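Local structure of Esterase/lipase (Uncultured bacterium, 3K6K) at residues M183-V188 / M279-Q284; W195-L200 / E251-D256; M243-G248 / V269-K274. The protein probably hydrolyses carboxylic ester bonds as an alpha/beta hydrolase esterase/lipase related to hormone-sensitive lipase. All coordinates share one frame; numbering follows the deposited sequence.

Interaction 1 (M183-V188 / M279-Q284); sequences MLSPFV and MPHVFQ
S185 sits just past the end of strand 180-184 and reaches across to the loop 279-284. Its CB lies 3.4 Å from ND1 of H281, with CE1 of the same ring almost as near. From CB, OG turns to the side of the backbone N, anti to the carbonyl carbon (chi1 -64°), and there it accepts a nearly straight hydrogen bond from the backbone: V282 N to S185 OG is 3.1 Å. A water donates to the same OG at 2.8 Å and, with a second hydrogen, to Q284 OE1, so three partners hold this hydroxyl: V282 N, the water and the carboxylate of E251. Q284 bends at chi2 (74°), which brings its amide obliquely across L184, CD standing 3.6 Å from L184 CG. V282 CG2 lies over one face of the H281 imidazole, 4.0 Å above the plane, and 3.9 Å from S185 CB. H281, CG anti to its backbone N, hydrogen-bonds through ND1 to E251 and touches S157. S185 thus ties the backbone beside H281 to the carboxylate that H281 also bonds, consistent with a Ser-His-Glu catalytic triad of the alpha/beta hydrolase fold.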
ATOM      1  N   MET A 183       1.629   6.920  -9.469  1.00 16.08           N
ATOM      2  CA  MET A 183       3.087   7.078  -9.313  1.00 15.77           C
ATOM      3  C   MET A 183       3.854   5.741  -9.338  1.00 16.49           C
ATOM      4  O   MET A 183       3.572   4.830  -8.583  1.00 17.26           O
ATOM      5  CB  MET A 183       3.443   7.868  -8.029  1.00 14.58           C
ATOM      6  CG  MET A 183       2.874   9.286  -7.991  1.00 13.10           C
ATOM      7  SD  MET A 183       3.066   9.981  -6.337  1.00 17.06           S
ATOM      8  CE  MET A 183       1.493   9.546  -5.617  1.00 12.44           C
ATOM      9  N   LEU A 184       4.843   5.640 -10.214  1.00 17.09           N
ATOM     10  CA  LEU A 184       5.577   4.401 -10.430  1.00 16.88           C
ATOM     11  C   LEU A 184       6.948   4.664  -9.784  1.00 16.91           C
ATOM     12  O   LEU A 184       7.685   5.532 -10.280  1.00 17.67           O
ATOM     13  CB  LEU A 184       5.671   4.188 -11.959  1.00 16.61           C
ATOM     14  CG  LEU A 184       4.592   3.438 -12.741  1.00 18.37           C
ATOM     15  CD1 LEU A 184       3.227   3.324 -12.033  1.00 16.72           C
ATOM     16  CD2 LEU A 184       4.433   3.799 -14.243  1.00 15.35           C
ATOM     17  N   SER A 185       7.264   4.011  -8.647  1.00 16.56           N
ATOM     18  CA  SER A 185       8.540   4.184  -7.946  1.00 16.01           C
ATOM     19  C   SER A 185       8.880   5.667  -7.720  1.00 17.31           C
ATOM     20  O   SER A 185       9.992   6.115  -8.088  1.00 17.89           O
ATOM     21  CB  SER A 185       9.701   3.585  -8.761  1.00 15.58           C
ATOM     22  OG  SER A 185       9.603   2.154  -8.923  1.00 15.86           O
ATOM     23  N   PRO A 186       7.962   6.432  -7.084  1.00 16.75           N
ATOM     24  CA  PRO A 186       8.164   7.867  -6.990  1.00 17.42           C
ATOM     25  C   PRO A 186       9.429   8.295  -6.219  1.00 17.56           C
ATOM     26  O   PRO A 186       9.792   7.677  -5.208  1.00 17.81           O
ATOM     27  CB  PRO A 186       6.877   8.363  -6.301  1.00 17.08           C
ATOM     28  CG  PRO A 186       6.296   7.217  -5.677  1.00 15.52           C
ATOM     29  CD  PRO A 186       6.765   5.989  -6.350  1.00 16.12           C
ATOM     30  N   PHE A 187      10.115   9.314  -6.726  1.00 17.77           N
ATOM     31  CA  PHE A 187      11.316   9.885  -6.054  1.00 17.43           C
ATOM     32  C   PHE A 187      10.820  11.104  -5.302  1.00 17.64           C
ATOM     33  O   PHE A 187      10.501  12.120  -5.909  1.00 17.15           O
ATOM     34  CB  PHE A 187      12.356  10.272  -7.111  1.00 17.63           C
ATOM     35  CG  PHE A 187      13.691  10.778  -6.546  1.00 17.78           C
ATOM     36  CD1 PHE A 187      14.527  11.537  -7.339  1.00 18.37           C
ATOM     37  CD2 PHE A 187      14.122  10.433  -5.252  1.00 19.05           C
ATOM     38  CE1 PHE A 187      15.721  11.987  -6.871  1.00 19.87           C
ATOM     39  CE2 PHE A 187      15.328  10.841  -4.791  1.00 17.38           C
ATOM     40  CZ  PHE A 187      16.150  11.618  -5.604  1.00 19.27           C
ATOM     41  N   VAL A 188      10.694  10.993  -3.983  1.00 17.39           N
ATOM     42  CA  VAL A 188       9.986  12.004  -3.255  1.00 17.55           C
ATOM     43  C   VAL A 188      10.696  12.474  -2.015  1.00 18.00           C
ATOM     44  O   VAL A 188      10.145  13.282  -1.263  1.00 18.85           O
ATOM     45  CB  VAL A 188       8.554  11.561  -2.895  1.00 17.90           C
ATOM     46  CG1 VAL A 188       7.666  11.733  -4.082  1.00 17.41           C
ATOM     47  CG2 VAL A 188       8.527  10.132  -2.354  1.00 15.70           C
ATOM     48  N   MET A 279      11.067  -6.961  -8.445  1.00 12.48           N
ATOM     49  CA  MET A 279      11.021  -5.928  -9.515  1.00 12.49           C
ATOM     50  C   MET A 279      11.953  -4.752  -9.228  1.00 12.31           C
ATOM     51  O   MET A 279      12.053  -4.298  -8.088  1.00 13.37           O
ATOM     52  CB  MET A 279       9.592  -5.420  -9.767  1.00 11.27           C
ATOM     53  CG  MET A 279       8.689  -6.521 -10.395  1.00 12.19           C
ATOM     54  SD  MET A 279       9.394  -6.920 -12.026  1.00 13.94           S
ATOM     55  CE  MET A 279      10.086  -8.498 -11.499  1.00 10.21           C
ATOM     56  N   PRO A 280      12.662  -4.280 -10.241  1.00 11.57           N
ATOM     57  CA  PRO A 280      13.577  -3.141 -10.015  1.00 12.11           C
ATOM     58  C   PRO A 280      12.842  -1.837 -10.239  1.00 12.42           C
ATOM     59  O   PRO A 280      11.635  -1.839 -10.526  1.00 12.98           O
ATOM     60  CB  PRO A 280      14.619  -3.326 -11.129  1.00 11.11           C
ATOM     61  CG  PRO A 280      13.720  -3.851 -12.331  1.00  9.50           C
ATOM     62  CD  PRO A 280      12.865  -4.884 -11.581  1.00 12.11           C
ATOM     63  N   HIS A 281      13.580  -0.742 -10.130  1.00 12.47           N
ATOM     64  CA  HIS A 281      13.064   0.590 -10.290  1.00 13.23           C
ATOM     65  C   HIS A 281      12.276   0.717 -11.578  1.00 13.53           C
ATOM     66  O   HIS A 281      12.760   0.295 -12.625  1.00 14.69           O
ATOM     67  CB  HIS A 281      14.258   1.513 -10.356  1.00 13.33           C
ATOM     68  CG  HIS A 281      13.938   2.935 -10.051  1.00 15.90           C
ATOM     69  ND1 HIS A 281      13.127   3.304  -9.000  1.00 13.21           N
ATOM     70  CD2 HIS A 281      14.327   4.086 -10.658  1.00 18.24           C
ATOM     71  CE1 HIS A 281      13.036   4.620  -8.971  1.00 17.73           C
ATOM     72  NE2 HIS A 281      13.753   5.119  -9.960  1.00 17.92           N
ATOM     73  N   VAL A 282      11.104   1.337 -11.507  1.00 12.32           N
ATOM     74  CA  VAL A 282      10.199   1.534 -12.641  1.00 12.34           C
ATOM     75  C   VAL A 282      10.136   0.297 -13.581  1.00 13.38           C
ATOM     76  O   VAL A 282      10.311   0.381 -14.787  1.00 13.41           O
ATOM     77  CB  VAL A 282      10.461   2.859 -13.447  1.00 13.34           C
ATOM     78  CG1 VAL A 282       9.256   3.120 -14.345  1.00 11.89           C
ATOM     79  CG2 VAL A 282      10.687   4.132 -12.515  1.00  8.42           C
ATOM     80  N   PHE A 283       9.813  -0.848 -13.015  1.00 13.12           N
ATOM     81  CA  PHE A 283       9.854  -2.092 -13.760  1.00 13.18           C
ATOM     82  C   PHE A 283       8.890  -2.152 -14.914  1.00 13.48           C
ATOM     83  O   PHE A 283       9.076  -3.021 -15.799  1.00 14.23           O
ATOM     84  CB  PHE A 283       9.618  -3.285 -12.824  1.00 13.54           C
ATOM     85  CG  PHE A 283       8.202  -3.375 -12.247  1.00 14.58           C
ATOM     86  CD1 PHE A 283       7.246  -4.174 -12.859  1.00 14.83           C
ATOM     87  CD2 PHE A 283       7.869  -2.721 -11.076  1.00 12.57           C
ATOM     88  CE1 PHE A 283       5.972  -4.269 -12.331  1.00 17.72           C
ATOM     89  CE2 PHE A 283       6.627  -2.831 -10.520  1.00 10.34           C
ATOM     90  CZ  PHE A 283       5.656  -3.577 -11.161  1.00 15.95           C
ATOM     91  N   GLN A 284       7.886  -1.257 -14.913  1.00 11.42           N
ATOM     92  CA  GLN A 284       6.876  -1.229 -15.937  1.00 11.70           C
ATOM     93  C   GLN A 284       7.509  -0.907 -17.313  1.00 13.34           C
ATOM     94  O   GLN A 284       6.814  -0.990 -18.329  1.00 12.44           O
ATOM     95  CB  GLN A 284       5.689  -0.241 -15.595  1.00 10.41           C
ATOM     96  CG  GLN A 284       4.933  -0.456 -14.240  1.00  7.09           C
ATOM     97  CD  GLN A 284       5.768  -0.002 -12.985  1.00 11.00           C
ATOM     98  OE1 GLN A 284       6.949   0.412 -13.107  1.00  5.74           O
ATOM     99  NE2 GLN A 284       5.154  -0.079 -11.809  1.00  5.32           N
TER
HETATM  100  O   HOH W   1       7.452   1.065 -10.294  1.00 10.97           O

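Interaction 2 (W195-L200 / E251-D256); sequences WSNSNL and EALLSD
In this alpha/beta hydrolase fold, the short helix 195-199 docks against the type I turn E251-L254 and the first turn of helix 254-266. The joint is a reciprocal pair of serines. S196 holds OG between its backbone N and carbonyl carbon, the crowded position (chi1 55°), and so aims it into the opposite backbone: S255 N donates to S196 OG at 2.6 Å, while S196 OG donates to A252 O at 2.8 Å, from well above that carbonyl's plane. S255 answers with OG beside its own backbone N (chi1 -59°), where it accepts from S196 N at 2.9 Å; the same hydroxyl hydrogen-bonds E262 of the second subunit. An alanine in place of S196 would lose both bonds of OG and would probably leave S255 N and A252 O poorly satisfied in a buried joint. At the C-terminal end of the short helix, L200 lays its side chain against the carbonyl of E251. L200 CD1 is 3.9 Å from L254 CD2, the two chains crossing obliquely, with A266 of the second subunit packing on both leucines. W195 extends anti to its backbone N, its ring edge near S255 OG, and makes a cation-pi contact with R263 of the second subunit. N197 folds back beside its backbone N (chi1 -64°), and a water bridges the two segments, accepting from N197 ND2 at 2.8 Å and donating to D256 OD2 at 2.6 Å.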
ATOM      1  N   TRP A 195      15.099   4.166   5.367  1.00 17.66           N
ATOM      2  CA  TRP A 195      15.577   2.806   5.543  1.00 16.18           C
ATOM      3  C   TRP A 195      16.061   2.097   4.248  1.00 16.55           C
ATOM      4  O   TRP A 195      17.166   1.500   4.244  1.00 15.59           O
ATOM      5  CB  TRP A 195      14.515   1.989   6.263  1.00 15.85           C
ATOM      6  CG  TRP A 195      14.883   0.563   6.509  1.00 17.86           C
ATOM      7  CD1 TRP A 195      15.507   0.080   7.632  1.00 20.72           C
ATOM      8  CD2 TRP A 195      14.700  -0.601   5.622  1.00 15.44           C
ATOM      9  NE1 TRP A 195      15.689  -1.289   7.520  1.00 20.32           N
ATOM     10  CE2 TRP A 195      15.206  -1.731   6.308  1.00 15.79           C
ATOM     11  CE3 TRP A 195      14.116  -0.794   4.369  1.00 18.01           C
ATOM     12  CZ2 TRP A 195      15.191  -3.035   5.760  1.00 15.41           C
ATOM     13  CZ3 TRP A 195      14.095  -2.096   3.825  1.00 17.39           C
ATOM     14  CH2 TRP A 195      14.650  -3.197   4.516  1.00 17.62           C
ATOM     15  N   SER A 196      15.267   2.144   3.160  1.00 15.25           N
ATOM     16  CA  SER A 196      15.665   1.422   1.942  1.00 14.52           C
ATOM     17  C   SER A 196      16.926   2.049   1.342  1.00 16.24           C
ATOM     18  O   SER A 196      17.714   1.349   0.696  1.00 16.80           O
ATOM     19  CB  SER A 196      14.530   1.349   0.881  1.00 13.82           C
ATOM     20  OG  SER A 196      14.020   2.640   0.538  1.00  8.68           O
ATOM     21  N   ASN A 197      17.115   3.350   1.534  1.00 17.69           N
ATOM     22  CA  ASN A 197      18.293   4.026   0.959  1.00 20.30           C
ATOM     23  C   ASN A 197      19.596   3.363   1.332  1.00 21.63           C
ATOM     24  O   ASN A 197      20.547   3.367   0.550  1.00 22.69           O
ATOM     25  CB  ASN A 197      18.373   5.489   1.360  1.00 19.31           C
ATOM     26  CG  ASN A 197      17.228   6.264   0.835  1.00 20.66           C
ATOM     27  OD1 ASN A 197      17.319   6.979  -0.181  1.00 19.10           O
ATOM     28  ND2 ASN A 197      16.089   6.068   1.462  1.00 21.44           N
ATOM     29  N   SER A 198      19.654   2.788   2.512  1.00 22.33           N
ATOM     30  CA  SER A 198      20.923   2.188   2.909  1.00 23.90           C
ATOM     31  C   SER A 198      20.757   0.686   2.860  1.00 23.87           C
ATOM     32  O   SER A 198      21.605  -0.033   2.339  1.00 24.99           O
ATOM     33  CB  SER A 198      21.349   2.647   4.306  1.00 23.43           C
ATOM     34  OG  SER A 198      20.295   2.443   5.219  1.00 22.94           O
ATOM     35  N   ASN A 199      19.617   0.199   3.310  1.00 22.24           N
ATOM     36  CA  ASN A 199      19.456  -1.230   3.285  1.00 20.85           C
ATOM     37  C   ASN A 199      19.458  -1.895   1.931  1.00 20.44           C
ATOM     38  O   ASN A 199      19.998  -3.018   1.774  1.00 21.18           O
ATOM     39  CB  ASN A 199      18.267  -1.615   4.116  1.00 20.29           C
ATOM     40  CG  ASN A 199      18.584  -1.524   5.585  1.00 21.67           C
ATOM     41  OD1 ASN A 199      19.067  -2.479   6.157  1.00 21.63           O
ATOM     42  ND2 ASN A 199      18.342  -0.355   6.195  1.00 20.97           N
ATOM     43  N   LEU A 200      18.854  -1.225   0.956  1.00 18.57           N
ATOM     44  CA  LEU A 200      18.566  -1.900  -0.259  1.00 17.67           C
ATOM     45  C   LEU A 200      19.429  -1.356  -1.371  1.00 17.56           C
ATOM     46  O   LEU A 200      19.270  -1.757  -2.517  1.00 16.89           O
ATOM     47  CB  LEU A 200      17.083  -1.804  -0.603  1.00 16.25           C
ATOM     48  CG  LEU A 200      16.011  -2.485   0.276  1.00 17.99           C
ATOM     49  CD1 LEU A 200      14.675  -2.215  -0.336  1.00 12.96           C
ATOM     50  CD2 LEU A 200      16.188  -3.992   0.449  1.00 18.71           C
ATOM     51  N   GLU A 251      14.595  -1.723  -4.522  1.00 13.65           N
ATOM     52  CA  GLU A 251      14.599  -0.297  -4.686  1.00 13.49           C
ATOM     53  C   GLU A 251      15.200   0.487  -3.504  1.00 14.04           C
ATOM     54  O   GLU A 251      14.696   0.471  -2.367  1.00 13.17           O
ATOM     55  CB  GLU A 251      13.178   0.161  -5.002  1.00 12.66           C
ATOM     56  CG  GLU A 251      12.705  -0.340  -6.331  1.00 11.96           C
ATOM     57  CD  GLU A 251      11.852   0.678  -7.057  1.00 15.28           C
ATOM     58  OE1 GLU A 251      12.270   1.837  -7.034  1.00 14.18           O
ATOM     59  OE2 GLU A 251      10.776   0.353  -7.649  1.00 17.15           O
ATOM     60  N   ALA A 252      16.291   1.184  -3.797  1.00 14.28           N
ATOM     61  CA  ALA A 252      16.873   2.112  -2.831  1.00 14.76           C
ATOM     62  C   ALA A 252      15.793   3.126  -2.336  1.00 14.67           C
ATOM     63  O   ALA A 252      15.908   3.627  -1.228  1.00 15.76           O
ATOM     64  CB  ALA A 252      18.029   2.869  -3.483  1.00 13.37           C
ATOM     65  N   LEU A 253      14.796   3.423  -3.190  1.00 13.41           N
ATOM     66  CA  LEU A 253      13.724   4.421  -2.966  1.00 12.90           C
ATOM     67  C   LEU A 253      12.349   3.760  -2.585  1.00 12.70           C
ATOM     68  O   LEU A 253      11.267   4.335  -2.742  1.00 11.93           O
ATOM     69  CB  LEU A 253      13.569   5.337  -4.187  1.00 11.53           C
ATOM     70  CG  LEU A 253      14.808   6.058  -4.752  1.00 12.91           C
ATOM     71  CD1 LEU A 253      14.445   7.068  -5.837  1.00 11.41           C
ATOM     72  CD2 LEU A 253      15.543   6.772  -3.604  1.00 11.87           C
ATOM     73  N   LEU A 254      12.420   2.540  -2.108  1.00 12.62           N
ATOM     74  CA  LEU A 254      11.257   1.875  -1.554  1.00 13.01           C
ATOM     75  C   LEU A 254      10.678   2.654  -0.397  1.00 13.23           C
ATOM     76  O   LEU A 254       9.447   2.696  -0.259  1.00 13.60           O
ATOM     77  CB  LEU A 254      11.576   0.463  -1.056  1.00 11.92           C
ATOM     78  CG  LEU A 254      10.388  -0.311  -0.429  1.00 12.94           C
ATOM     79  CD1 LEU A 254       9.337  -0.601  -1.444  1.00  9.52           C
ATOM     80  CD2 LEU A 254      10.869  -1.659   0.220  1.00 10.56           C
ATOM     81  N   SER A 255      11.525   3.232   0.458  1.00 12.70           N
ATOM     82  CA  SER A 255      10.958   3.919   1.621  1.00 12.37           C
ATOM     83  C   SER A 255      10.314   5.246   1.165  1.00 12.14           C
ATOM     84  O   SER A 255       9.571   5.827   1.934  1.00 12.02           O
ATOM     85  CB  SER A 255      11.973   4.119   2.752  1.00 11.61           C
ATOM     86  OG  SER A 255      12.509   2.877   3.204  1.00 10.70           O
ATOM     87  N   ASP A 256      10.572   5.698  -0.077  1.00 10.88           N
ATOM     88  CA  ASP A 256       9.853   6.865  -0.642  1.00 12.71           C
ATOM     89  C   ASP A 256       8.342   6.550  -0.829  1.00 12.32           C
ATOM     90  O   ASP A 256       7.446   7.359  -0.480  1.00 12.09           O
ATOM     91  CB  ASP A 256      10.429   7.342  -2.001  1.00 13.18           C
ATOM     92  CG  ASP A 256      11.675   8.293  -1.867  1.00 16.56           C
ATOM     93  OD1 ASP A 256      11.829   9.160  -2.723  1.00 21.45           O
ATOM     94  OD2 ASP A 256      12.488   8.216  -0.932  1.00 14.58           O
TER
HETATM   95  O   HOH W   2      13.616   6.059   0.103  1.00 18.64           O

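Interaction 3 (M243-G248 / V269-K274); sequences MLIHVG and VSVELK
Strands 243-248 and 271-274 run parallel, their axes 4.8 Å apart at an angle of 14°, joined by backbone hydrogen bonds from M243 N to S270 O at one end to V247 N to K274 O at the other. The middle bonds are the straightest: I245 N meets E272 O at 2.9 Å, almost along the C=O axis. M243, I245, V271 and L273 share the tight face, where M243 and I245 touch helix 254-266 and L273 meets L273 of the second subunit. M243 stretches out beyond CG, its SD 4.1 Å from V271 CG2 and pointing the same way; I245 sends CD1 to V271 CG1 and CG2 to L273 CD2, and that same CD2 lies 3.8 Å from V247 CG1. The other face is more polar and partly open. There K274 runs alongside H246, CB 3.9 Å from the imidazole CD2, before its extended chain ends in a salt bridge with E299, while H246 ND1 bonds to S296. A water gathers M243 O, S270 OG and E272 OE1; W303 NE1 also hydrogen-bonds E272 OE1. The chemistry thus divides: buried apolar packing toward the crossover helix 254-266 of the beta-alpha-beta unit, polar bonds toward helix 291-305 on the other face.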
ATOM      1  N   MET A 243      -4.470   8.357  -4.563  1.00 13.39           N
ATOM      2  CA  MET A 243      -3.165   7.975  -5.026  1.00 13.80           C
ATOM      3  C   MET A 243      -3.085   6.457  -5.201  1.00 15.10           C
ATOM      4  O   MET A 243      -3.576   5.700  -4.348  1.00 15.38           O
ATOM      5  CB  MET A 243      -2.146   8.416  -3.999  1.00 13.62           C
ATOM      6  CG  MET A 243      -1.897   9.921  -3.913  1.00 14.70           C
ATOM      7  SD  MET A 243      -0.631  10.149  -2.632  1.00 15.28           S
ATOM      8  CE  MET A 243      -0.236  11.906  -2.632  1.00 18.13           C
ATOM      9  N   LEU A 244      -2.511   6.028  -6.336  1.00 14.71           N
ATOM     10  CA  LEU A 244      -2.102   4.650  -6.548  1.00 12.81           C
ATOM     11  C   LEU A 244      -0.594   4.757  -6.735  1.00 13.17           C
ATOM     12  O   LEU A 244      -0.129   5.524  -7.576  1.00 13.24           O
ATOM     13  CB  LEU A 244      -2.788   4.055  -7.769  1.00 13.84           C
ATOM     14  CG  LEU A 244      -2.417   2.578  -8.103  1.00 14.47           C
ATOM     15  CD1 LEU A 244      -3.071   1.503  -7.113  1.00  7.50           C
ATOM     16  CD2 LEU A 244      -2.712   2.266  -9.575  1.00 10.42           C
ATOM     17  N   ILE A 245       0.167   4.086  -5.865  1.00 12.46           N
ATOM     18  CA  ILE A 245       1.624   3.949  -5.956  1.00 11.09           C
ATOM     19  C   ILE A 245       1.997   2.474  -6.306  1.00 11.85           C
ATOM     20  O   ILE A 245       1.508   1.504  -5.694  1.00 13.31           O
ATOM     21  CB  ILE A 245       2.336   4.410  -4.621  1.00 11.68           C
ATOM     22  CG1 ILE A 245       1.888   5.804  -4.198  1.00  7.51           C
ATOM     23  CG2 ILE A 245       3.864   4.437  -4.792  1.00 10.68           C
ATOM     24  CD1 ILE A 245       2.203   6.099  -2.852  1.00  8.51           C
ATOM     25  N   HIS A 246       2.798   2.274  -7.337  1.00 11.27           N
ATOM     26  CA  HIS A 246       3.428   0.965  -7.520  1.00 11.19           C
ATOM     27  C   HIS A 246       4.919   1.057  -7.292  1.00 11.64           C
ATOM     28  O   HIS A 246       5.499   2.131  -7.509  1.00 11.95           O
ATOM     29  CB  HIS A 246       3.146   0.422  -8.891  1.00 10.87           C
ATOM     30  CG  HIS A 246       1.786  -0.151  -9.002  1.00  9.10           C
ATOM     31  ND1 HIS A 246       1.399  -0.963 -10.044  1.00 11.49           N
ATOM     32  CD2 HIS A 246       0.739  -0.096  -8.148  1.00 11.18           C
ATOM     33  CE1 HIS A 246       0.145  -1.328  -9.858  1.00 12.90           C
ATOM     34  NE2 HIS A 246      -0.268  -0.846  -8.695  1.00  9.43           N
ATOM     35  N   VAL A 247       5.559  -0.030  -6.870  1.00 10.55           N
ATOM     36  CA  VAL A 247       7.010   0.027  -6.699  1.00 12.08           C
ATOM     37  C   VAL A 247       7.525  -1.413  -6.604  1.00 13.64           C
ATOM     38  O   VAL A 247       6.730  -2.348  -6.362  1.00 14.59           O
ATOM     39  CB  VAL A 247       7.351   0.900  -5.408  1.00 12.48           C
ATOM     40  CG1 VAL A 247       6.729   0.267  -4.104  1.00 10.48           C
ATOM     41  CG2 VAL A 247       8.831   1.192  -5.252  1.00 10.25           C
ATOM     42  N   GLY A 248       8.835  -1.599  -6.792  1.00 14.05           N
ATOM     43  CA  GLY A 248       9.469  -2.901  -6.659  1.00 13.93           C
ATOM     44  C   GLY A 248      10.205  -3.062  -5.345  1.00 14.40           C
ATOM     45  O   GLY A 248      10.476  -2.061  -4.649  1.00 15.67           O
ATOM     46  N   VAL A 269      -5.448  11.501   2.639  1.00 15.54           N
ATOM     47  CA  VAL A 269      -5.482  11.198   1.199  1.00 14.40           C
ATOM     48  C   VAL A 269      -5.762   9.698   1.062  1.00 14.31           C
ATOM     49  O   VAL A 269      -5.248   8.934   1.854  1.00 13.80           O
ATOM     50  CB  VAL A 269      -4.089  11.573   0.539  1.00 14.30           C
ATOM     51  CG1 VAL A 269      -4.029  11.184  -0.898  1.00 14.11           C
ATOM     52  CG2 VAL A 269      -3.837  13.023   0.609  1.00 10.72           C
ATOM     53  N   SER A 270      -6.581   9.279   0.099  1.00 15.02           N
ATOM     54  CA  SER A 270      -6.737   7.820  -0.204  1.00 15.53           C
ATOM     55  C   SER A 270      -5.421   7.329  -0.787  1.00 16.73           C
ATOM     56  O   SER A 270      -4.860   8.002  -1.646  1.00 16.79           O
ATOM     57  CB  SER A 270      -7.826   7.582  -1.215  1.00 15.60           C
ATOM     58  OG  SER A 270      -7.932   6.209  -1.508  1.00 15.03           O
ATOM     59  N   VAL A 271      -4.900   6.196  -0.306  1.00 15.88           N
ATOM     60  CA  VAL A 271      -3.655   5.725  -0.845  1.00 15.77           C
ATOM     61  C   VAL A 271      -3.691   4.228  -0.959  1.00 16.22           C
ATOM     62  O   VAL A 271      -4.041   3.509  -0.010  1.00 14.67           O
ATOM     63  CB  VAL A 271      -2.397   6.109   0.004  1.00 15.50           C
ATOM     64  CG1 VAL A 271      -1.139   5.601  -0.696  1.00 15.48           C
ATOM     65  CG2 VAL A 271      -2.251   7.615   0.163  1.00 13.52           C
ATOM     66  N   GLU A 272      -3.322   3.756  -2.135  1.00 16.49           N
ATOM     67  CA  GLU A 272      -3.165   2.331  -2.344  1.00 18.74           C
ATOM     68  C   GLU A 272      -1.799   2.081  -2.911  1.00 18.33           C
ATOM     69  O   GLU A 272      -1.402   2.680  -3.913  1.00 19.58           O
ATOM     70  CB  GLU A 272      -4.225   1.834  -3.317  1.00 20.25           C
ATOM     71  CG  GLU A 272      -5.584   2.423  -3.064  1.00 22.27           C
ATOM     72  CD  GLU A 272      -6.634   1.974  -4.113  1.00 29.69           C
ATOM     73  OE1 GLU A 272      -7.362   2.873  -4.625  1.00 25.34           O
ATOM     74  OE2 GLU A 272      -6.694   0.732  -4.418  1.00 30.40           O
ATOM     75  N   LEU A 273      -1.075   1.202  -2.281  1.00 17.45           N
ATOM     76  CA  LEU A 273       0.290   0.983  -2.599  1.00 16.35           C
ATOM     77  C   LEU A 273       0.455  -0.508  -2.793  1.00 16.38           C
ATOM     78  O   LEU A 273       0.061  -1.266  -1.897  1.00 16.32           O
ATOM     79  CB  LEU A 273       1.100   1.421  -1.429  1.00 16.38           C
ATOM     80  CG  LEU A 273       2.634   1.416  -1.297  1.00 17.89           C
ATOM     81  CD1 LEU A 273       3.060   0.520  -0.174  1.00 12.38           C
ATOM     82  CD2 LEU A 273       3.414   1.182  -2.577  1.00 17.70           C
ATOM     83  N   LYS A 274       1.020  -0.915  -3.948  1.00 13.87           N
ATOM     84  CA  LYS A 274       1.448  -2.267  -4.151  1.00 13.29           C
ATOM     85  C   LYS A 274       2.978  -2.331  -4.340  1.00 13.02           C
ATOM     86  O   LYS A 274       3.575  -1.551  -5.070  1.00 11.90           O
ATOM     87  CB  LYS A 274       0.717  -2.877  -5.352  1.00 13.31           C
ATOM     88  CG  LYS A 274       0.854  -4.387  -5.482  1.00 15.35           C
ATOM     89  CD  LYS A 274      -0.084  -4.849  -6.597  1.00 17.51           C
ATOM     90  CE  LYS A 274      -0.073  -6.364  -6.847  1.00 16.91           C
ATOM     91  NZ  LYS A 274      -1.251  -6.572  -7.755  1.00 19.14           N
TER
HETATM   92  O   HOH W   3      -6.278   5.514  -3.695  1.00 18.48           O

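Overall arrangement
Interactions 2 and 3 both lie within the loop closed by interaction 1, and their segments alternate along the chain. Strand 180-184 of interaction 1 lies beside strand 243-248 of interaction 3, S185 N reaching H246 O at 2.8 Å, and P186 CD packs on I245 CG2. Strand 243-248 then leads into the turn of interaction 2, whose E251 OE2 lies 2.5 Å from S185 OG; V188 N meets D256 OD1 at the same distance. The probable triad is split between two contacts, H281 in interaction 1 and E251 in interaction 2, with S157 close by. Interactions 2 and 3, with centres about 16 Å apart, both touch the second subunit; at interaction 3, strand 271-276 pairs antiparallel with a strand of that subunit, so the sheet runs on across the interface.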